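Local coordinates for protein chymotrypsin-like serine protease (Equine arteritis virus, PDB 1MBM) that probably cleaves viral polyprotein as the nsp4 proteinase, a small chymotrypsin-like serine protease with an added C-terminal alpha/beta extension, at residues A[30-35]-A[54-59]; A[20-25]-A[60-65]; A[159-164]-A[184-189]. One frame throughout, in Å; residues are numbered along the deposited sequence.

Interaction 1: residues A[30-35]-A[54-59]; sequences TASHVV and FKKNGD
H33, at the start of the short helix 32-35, meets D59 in the histidine-carboxylate pair expected of a chymotrypsin-like protease. H33 CB lies 3.6 Å from D59 OD1, and H33 CG takes the crowded position between backbone N and carbonyl carbon (chi1 75°), so that the ring comes back beside the carboxylate. Next, H33 ND1 donates to D59 OD1 over 2.8 Å in a straight bond (162°) that lies in the ring plane and uses the syn lone pair of the oxygen. A second, weak bond from ND1 reaches D59 OD2, and ring and carboxylate planes stand 24° apart. H33 CE1 lies 3.4 Å from D59 OD2, and at the tip NE2 makes a weak bond to S114 OG. The three residues probably form the catalytic triad, in which the carboxylate would favour a protonated ND1.

D59 OD1 is gripped twice, since the H33 backbone N also donates to it at 2.9 Å, nearly along the C-O axis. The other oxygen, OD2, has a further partner in T129 OG1. Behind this pair, S32 N binds D59 O at 2.8 Å, while S32 OG donates to G58 O, so two bonds hold the G58-D59 backbone to the helix start. The extended K56 chain runs past S32 to the G36 carbonyl, and a water links K56 NZ to S32 O. V35 CG2 sits over one face of the F54 ring, 3.9 Å from its centroid. The contact thus ties the end of strand 25-31 and helix 32-35 to the end of strand 48-57, with strand 60-65 between those strands in the barrel.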
# COMPACT_ATOMS: atom_id res chain seq x y z
N THR A 30 4.31 0.98 -9.03
CA THR A 30 4.31 2.29 -8.38
C THR A 30 2.96 2.94 -8.69
O THR A 30 2.05 2.27 -9.22
CB THR A 30 5.52 3.19 -8.84
OG1 THR A 30 5.61 4.38 -8.06
CG2 THR A 30 5.34 3.71 -10.29
N ALA A 31 2.81 4.21 -8.33
CA ALA A 31 1.56 4.95 -8.57
C ALA A 31 1.64 5.76 -9.86
O ALA A 31 2.67 6.37 -10.16
CB ALA A 31 1.25 5.86 -7.39
N SER A 32 0.55 5.78 -10.61
CA SER A 32 0.51 6.52 -11.88
C SER A 32 0.81 8.02 -11.73
O SER A 32 1.50 8.60 -12.56
CB SER A 32 -0.84 6.32 -12.57
OG SER A 32 -1.12 4.94 -12.72
N HIS A 33 0.30 8.64 -10.67
CA HIS A 33 0.51 10.08 -10.51
C HIS A 33 1.97 10.41 -10.16
O HIS A 33 2.42 11.54 -10.34
CB HIS A 33 -0.47 10.69 -9.51
CG HIS A 33 -0.16 10.37 -8.08
ND1 HIS A 33 -0.58 9.21 -7.48
CD2 HIS A 33 0.50 11.08 -7.14
CE1 HIS A 33 -0.17 9.20 -6.22
NE2 HIS A 33 0.48 10.32 -5.99
N VAL A 34 2.71 9.43 -9.65
CA VAL A 34 4.14 9.59 -9.41
C VAL A 34 4.86 9.58 -10.77
O VAL A 34 5.78 10.37 -11.01
CB VAL A 34 4.68 8.46 -8.51
CG1 VAL A 34 6.20 8.39 -8.57
CG2 VAL A 34 4.19 8.67 -7.07
N VAL A 35 4.43 8.67 -11.64
CA VAL A 35 4.97 8.56 -13.00
C VAL A 35 4.69 9.83 -13.82
O VAL A 35 5.61 10.50 -14.29
CB VAL A 35 4.39 7.32 -13.73
CG1 VAL A 35 4.85 7.28 -15.16
CG2 VAL A 35 4.80 6.04 -13.02
N PHE A 54 5.53 2.79 -18.12
CA PHE A 54 4.50 2.13 -17.32
C PHE A 54 3.13 2.00 -17.98
O PHE A 54 2.62 2.95 -18.57
CB PHE A 54 4.30 2.90 -16.01
CG PHE A 54 5.48 2.83 -15.07
CD1 PHE A 54 6.59 3.65 -15.27
CD2 PHE A 54 5.47 1.96 -13.99
CE1 PHE A 54 7.68 3.59 -14.41
CE2 PHE A 54 6.55 1.89 -13.13
CZ PHE A 54 7.67 2.72 -13.35
N LYS A 55 2.52 0.84 -17.86
CA LYS A 55 1.13 0.70 -18.26
C LYS A 55 0.29 1.02 -17.02
O LYS A 55 0.64 0.62 -15.90
CB LYS A 55 0.84 -0.71 -18.79
CG LYS A 55 1.84 -1.15 -19.86
CD LYS A 55 1.20 -2.02 -20.94
CE LYS A 55 0.47 -3.22 -20.34
NZ LYS A 55 -0.28 -3.97 -21.40
N LYS A 56 -0.79 1.75 -17.21
CA LYS A 56 -1.57 2.24 -16.09
C LYS A 56 -3.02 1.78 -16.09
O LYS A 56 -3.62 1.58 -17.14
CB LYS A 56 -1.55 3.77 -16.09
CG LYS A 56 -0.18 4.38 -15.88
CD LYS A 56 -0.18 5.82 -16.36
CE LYS A 56 1.06 6.58 -15.92
NZ LYS A 56 1.05 7.93 -16.55
N ASN A 57 -3.55 1.60 -14.88
CA ASN A 57 -4.96 1.34 -14.67
C ASN A 57 -5.36 2.20 -13.48
O ASN A 57 -5.12 1.84 -12.32
CB ASN A 57 -5.22 -0.15 -14.40
CG ASN A 57 -6.70 -0.49 -14.50
OD1 ASN A 57 -7.55 0.40 -14.41
ND2 ASN A 57 -7.01 -1.76 -14.70
N GLY A 58 -5.97 3.35 -13.75
CA GLY A 58 -6.21 4.31 -12.69
C GLY A 58 -4.85 4.68 -12.14
O GLY A 58 -3.90 4.86 -12.91
N ASP A 59 -4.72 4.76 -10.82
CA ASP A 59 -3.45 5.14 -10.20
C ASP A 59 -2.47 3.96 -10.01
O ASP A 59 -1.40 4.14 -9.44
CB ASP A 59 -3.69 5.86 -8.86
CG ASP A 59 -2.47 6.65 -8.38
OD1 ASP A 59 -1.84 7.40 -9.18
OD2 ASP A 59 -2.09 6.60 -7.20
O HOH W 1 -0.41 9.64 -14.95

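Interaction 2: residues A[20-25]-A[60-65]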
# COMPACT_ATOMS: atom_id res chain seq x y z
N TRP A 20 9.59 -7.06 -8.51
CA TRP A 20 9.13 -8.43 -8.36
C TRP A 20 9.47 -9.30 -9.55
O TRP A 20 9.85 -8.80 -10.60
CB TRP A 20 7.60 -8.46 -8.19
CG TRP A 20 7.07 -7.47 -7.22
CD1 TRP A 20 6.84 -6.13 -7.45
CD2 TRP A 20 6.69 -7.71 -5.86
NE1 TRP A 20 6.35 -5.54 -6.31
CE2 TRP A 20 6.24 -6.49 -5.32
CE3 TRP A 20 6.68 -8.85 -5.04
CZ2 TRP A 20 5.81 -6.37 -4.01
CZ3 TRP A 20 6.24 -8.73 -3.73
CH2 TRP A 20 5.81 -7.49 -3.23
N THR A 21 9.29 -10.61 -9.39
CA THR A 21 9.48 -11.56 -10.48
C THR A 21 8.13 -12.12 -10.90
O THR A 21 7.28 -12.41 -10.05
CB THR A 21 10.42 -12.71 -10.03
OG1 THR A 21 11.75 -12.20 -9.83
CG2 THR A 21 10.60 -13.74 -11.14
N ARG A 22 7.92 -12.26 -12.21
CA ARG A 22 6.72 -12.87 -12.77
C ARG A 22 7.03 -13.47 -14.16
O ARG A 22 7.42 -12.75 -15.07
CB ARG A 22 5.61 -11.83 -12.89
CG ARG A 22 4.24 -12.39 -13.30
CD ARG A 22 3.19 -11.32 -13.57
NE ARG A 22 3.67 -10.33 -14.53
CZ ARG A 22 3.21 -9.09 -14.63
NH1 ARG A 22 2.25 -8.68 -13.82
NH2 ARG A 22 3.70 -8.27 -15.55
N ASN A 23 6.85 -14.77 -14.32
CA ASN A 23 7.07 -15.45 -15.61
C ASN A 23 8.27 -14.96 -16.44
O ASN A 23 8.10 -14.50 -17.58
CB ASN A 23 5.80 -15.36 -16.47
CG ASN A 23 4.58 -15.87 -15.75
OD1 ASN A 23 4.65 -16.84 -15.01
ND2 ASN A 23 3.44 -15.21 -15.95
N ASN A 24 9.45 -15.03 -15.85
CA ASN A 24 10.70 -14.64 -16.51
C ASN A 24 10.84 -13.15 -16.82
O ASN A 24 11.71 -12.74 -17.59
CB ASN A 24 10.94 -15.48 -17.77
CG ASN A 24 12.41 -15.64 -18.09
OD1 ASN A 24 13.17 -16.19 -17.29
ND2 ASN A 24 12.83 -15.15 -19.25
N GLU A 25 9.97 -12.33 -16.25
CA GLU A 25 10.10 -10.90 -16.41
C GLU A 25 10.24 -10.27 -15.03
O GLU A 25 9.87 -10.87 -14.02
CB GLU A 25 8.93 -10.30 -17.21
CG GLU A 25 7.68 -9.98 -16.42
CD GLU A 25 6.44 -9.87 -17.29
OE1 GLU A 25 6.56 -9.37 -18.44
OE2 GLU A 25 5.35 -10.27 -16.84
N PHE A 60 -2.85 2.77 -10.46
CA PHE A 60 -1.95 1.60 -10.40
C PHE A 60 -1.06 1.57 -11.64
O PHE A 60 -1.56 1.51 -12.75
CB PHE A 60 -2.77 0.29 -10.36
CG PHE A 60 -1.92 -0.94 -10.14
CD1 PHE A 60 -1.34 -1.61 -11.21
CD2 PHE A 60 -1.70 -1.42 -8.85
CE1 PHE A 60 -0.56 -2.76 -11.01
CE2 PHE A 60 -0.92 -2.55 -8.64
CZ PHE A 60 -0.35 -3.22 -9.73
N ALA A 61 0.26 1.61 -11.44
CA ALA A 61 1.21 1.64 -12.57
C ALA A 61 2.19 0.47 -12.55
O ALA A 61 2.83 0.20 -11.54
CB ALA A 61 1.98 2.96 -12.58
N GLU A 62 2.32 -0.22 -13.67
CA GLU A 62 3.20 -1.37 -13.75
C GLU A 62 4.15 -1.30 -14.94
O GLU A 62 3.71 -1.07 -16.08
CB GLU A 62 2.36 -2.66 -13.85
CG GLU A 62 3.13 -3.91 -14.26
CD GLU A 62 2.20 -5.11 -14.44
OE1 GLU A 62 1.53 -5.50 -13.48
OE2 GLU A 62 2.14 -5.66 -15.55
N ALA A 63 5.43 -1.52 -14.68
CA ALA A 63 6.45 -1.61 -15.74
C ALA A 63 7.06 -3.00 -15.73
O ALA A 63 7.07 -3.67 -14.69
CB ALA A 63 7.55 -0.58 -15.52
N VAL A 64 7.55 -3.42 -16.88
CA VAL A 64 8.26 -4.69 -16.97
C VAL A 64 9.65 -4.46 -17.56
O VAL A 64 9.86 -3.54 -18.35
CB VAL A 64 7.50 -5.76 -17.80
CG1 VAL A 64 6.16 -6.08 -17.17
CG2 VAL A 64 7.34 -5.33 -19.25
N THR A 65 10.60 -5.26 -17.10
CA THR A 65 11.96 -5.21 -17.60
C THR A 65 12.52 -6.62 -17.44
O THR A 65 11.76 -7.56 -17.23
CB THR A 65 12.82 -4.10 -16.90
OG1 THR A 65 14.18 -4.20 -17.32
CG2 THR A 65 12.90 -4.29 -15.41
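Along strand 60-65, E62 is the first residue to meet the hairpin end 20-25. Its CG lies anti to the backbone N (chi1 166°) and the chain stays extended, bringing the carboxylate tip to tip with R22. The guanidinium takes it end-on: NH2 of R22 donates to E62 OE2 at 3.0 Å, and NH1 of R22 to E62 OE1 at 3.3 Å. Both oxygens lie near the guanidinium plane, yet the nitrogens approach from above the carboxylate, the two planes being 60° apart.

V64, two residues on, points the same way and lays CG1 beside this network, 3.5 Å from E25 OE1 and 3.7 Å from R22 NH2. Here R22 bends at chi3 and turns its side to E25, so that NE and NH2 both donate to E25 OE2, each at 2.9 Å. One arginine thus holds two acids, whose like charges it would partly offset.

T65 takes part through its backbone, its carbonyl O lying 3.9 Å from E25 CB. R22 and E25 also bracket a type I' turn closed by reciprocal backbone bonds, the classic two-residue beta-hairpin, here joining strands 14-22 and 25-31 at the surface of the chymotrypsin-like N-terminal barrel.

Interaction 3: residues A[159-164]-A[184-189]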
# COMPACT_ATOMS: atom_id res chain seq x y z
N LYS A 159 -16.42 -7.63 12.91
CA LYS A 159 -16.64 -9.03 12.53
C LYS A 159 -15.37 -9.71 12.02
O LYS A 159 -15.22 -10.93 12.15
CB LYS A 159 -17.68 -9.11 11.41
CG LYS A 159 -19.11 -8.85 11.82
CD LYS A 159 -20.06 -9.06 10.64
CE LYS A 159 -19.51 -8.37 9.39
NZ LYS A 159 -20.41 -8.51 8.22
N HIS A 160 -14.46 -8.92 11.45
CA HIS A 160 -13.26 -9.47 10.84
C HIS A 160 -12.04 -9.57 11.75
O HIS A 160 -10.95 -9.92 11.29
CB HIS A 160 -12.91 -8.62 9.62
CG HIS A 160 -14.02 -8.53 8.63
ND1 HIS A 160 -14.30 -9.54 7.74
CD2 HIS A 160 -14.94 -7.55 8.40
CE1 HIS A 160 -15.33 -9.19 6.99
NE2 HIS A 160 -15.74 -7.99 7.38
N PHE A 161 -12.22 -9.27 13.04
CA PHE A 161 -11.07 -9.22 13.94
C PHE A 161 -11.22 -10.03 15.21
O PHE A 161 -12.29 -10.07 15.81
CB PHE A 161 -10.76 -7.76 14.30
CG PHE A 161 -10.23 -6.96 13.15
CD1 PHE A 161 -11.10 -6.34 12.25
CD2 PHE A 161 -8.86 -6.85 12.94
CE1 PHE A 161 -10.61 -5.60 11.17
CE2 PHE A 161 -8.36 -6.12 11.87
CZ PHE A 161 -9.24 -5.49 10.99
N THR A 162 -10.13 -10.68 15.61
CA THR A 162 -10.11 -11.50 16.82
C THR A 162 -9.71 -10.70 18.05
O THR A 162 -9.24 -9.56 17.95
CB THR A 162 -9.11 -12.68 16.66
OG1 THR A 162 -7.81 -12.17 16.35
CG2 THR A 162 -9.46 -13.53 15.44
N GLY A 163 -9.90 -11.31 19.23
CA GLY A 163 -9.56 -10.67 20.50
C GLY A 163 -10.77 -10.16 21.27
O GLY A 163 -11.84 -9.95 20.71
N PRO A 164 -10.58 -9.94 22.57
CA PRO A 164 -11.66 -9.48 23.45
C PRO A 164 -11.97 -8.01 23.21
O PRO A 164 -11.19 -7.31 22.55
CB PRO A 164 -11.06 -9.70 24.84
CG PRO A 164 -9.62 -9.36 24.62
CD PRO A 164 -9.30 -10.07 23.31
N PRO A 184 -12.94 -5.53 19.01
CA PRO A 184 -11.94 -6.57 19.27
C PRO A 184 -10.54 -5.99 19.35
O PRO A 184 -10.19 -5.10 18.56
CB PRO A 184 -12.05 -7.47 18.04
CG PRO A 184 -13.50 -7.33 17.63
CD PRO A 184 -13.80 -5.87 17.86
N ARG A 185 -9.77 -6.50 20.30
CA ARG A 185 -8.41 -6.02 20.58
C ARG A 185 -7.50 -5.84 19.37
O ARG A 185 -6.76 -4.86 19.29
CB ARG A 185 -7.73 -6.95 21.58
CG ARG A 185 -6.40 -6.44 22.10
CD ARG A 185 -5.63 -7.46 22.91
NE ARG A 185 -5.90 -7.36 24.34
CZ ARG A 185 -6.05 -8.40 25.16
NH1 ARG A 185 -5.97 -9.65 24.69
NH2 ARG A 185 -6.28 -8.20 26.45
N SER A 186 -7.54 -6.78 18.43
CA SER A 186 -6.68 -6.68 17.24
C SER A 186 -7.07 -5.49 16.37
O SER A 186 -6.20 -4.85 15.80
CB SER A 186 -6.64 -7.99 16.43
OG SER A 186 -7.89 -8.28 15.85
N LEU A 187 -8.36 -5.17 16.28
CA LEU A 187 -8.80 -3.98 15.54
C LEU A 187 -8.30 -2.70 16.23
O LEU A 187 -7.75 -1.82 15.57
CB LEU A 187 -10.33 -3.96 15.35
CG LEU A 187 -10.96 -2.75 14.63
CD1 LEU A 187 -10.21 -2.40 13.34
CD2 LEU A 187 -12.45 -3.00 14.32
N ALA A 188 -8.47 -2.63 17.55
CA ALA A 188 -8.04 -1.45 18.34
C ALA A 188 -6.53 -1.22 18.30
O ALA A 188 -6.09 -0.07 18.16
CB ALA A 188 -8.50 -1.57 19.79
N MET A 189 -5.76 -2.29 18.45
CA MET A 189 -4.29 -2.24 18.43
C MET A 189 -3.79 -1.86 17.04
O MET A 189 -2.75 -1.20 16.90
CB MET A 189 -3.69 -3.59 18.83
CG MET A 189 -3.78 -3.93 20.31
SD MET A 189 -2.56 -3.11 21.33
CE MET A 189 -1.05 -3.93 20.79
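F161 turns its CG anti to its own carbonyl carbon (chi1 -68°), while S186 puts OG in the crowded position between backbone N and carbonyl carbon (chi1 67°); these rotations bring ring and hydroxyl together at the first turn of helix 185-192. The arrangement is a helix N-terminus, with P184 at the N-cap position, received by an irregular loop, and its place late in the chain is consistent with the alpha/beta C-terminal extension of this proteinase.

T162 O is the focus of the polar contact, accepting two bonds from one residue. S186 OG donates to it at 2.8 Å, in the carbonyl plane and on a lone pair, whereas S186 N comes nearly along the C=O axis at 3.3 Å. A second loop carbonyl, P164 O, takes the backbone N of R185 at 2.8 Å and also binds T166 OG1. Loop oxygens thus accept from two first-turn amides, where they would also face the positive end of the helix dipole. At the backbone angles of G163 (phi 104°) a CB would jam against the preceding carbonyl O and crowd R185 CB.

The apolar side is built round F161, with L187 and P184. The L187 and F161 side chains cross at about a right angle, L187 CB over one ring face and 3.7 Å from F161 CG, while S186 OG lies at the ring edge. P184 CB packs against the backbone, 3.4 Å from F161 O. Helix 154-158 adds L157 and S158 against L187. On the exposed flank, R185 bends at chi3 and lays its guanidinium flat against proline, with P164 CG 3.6 Å above the guanidinium plane.

Interactions 1 and 2 belong to one six-stranded antiparallel barrel, with centres 13 Å apart. Strand 60-65 joins them directly: backbone hydrogen bonds pair A61 with T30 and E62 with K55, so the strand that carries the surface salt bridge also runs between the two strands leading to the probable triad. Along the chain, interaction 1 is nested within the loop closed by interaction 2. Interaction 3 follows in series, its centre about 34 and 36 Å from theirs and on the opposite side of the chain's centre, past the second beta sheet. The proteinase thus keeps its probable catalytic pair in the chymotrypsin-like part, while the 159-164/184-189 contact joins a loop to helix 185-192 in the probable C-terminal extension.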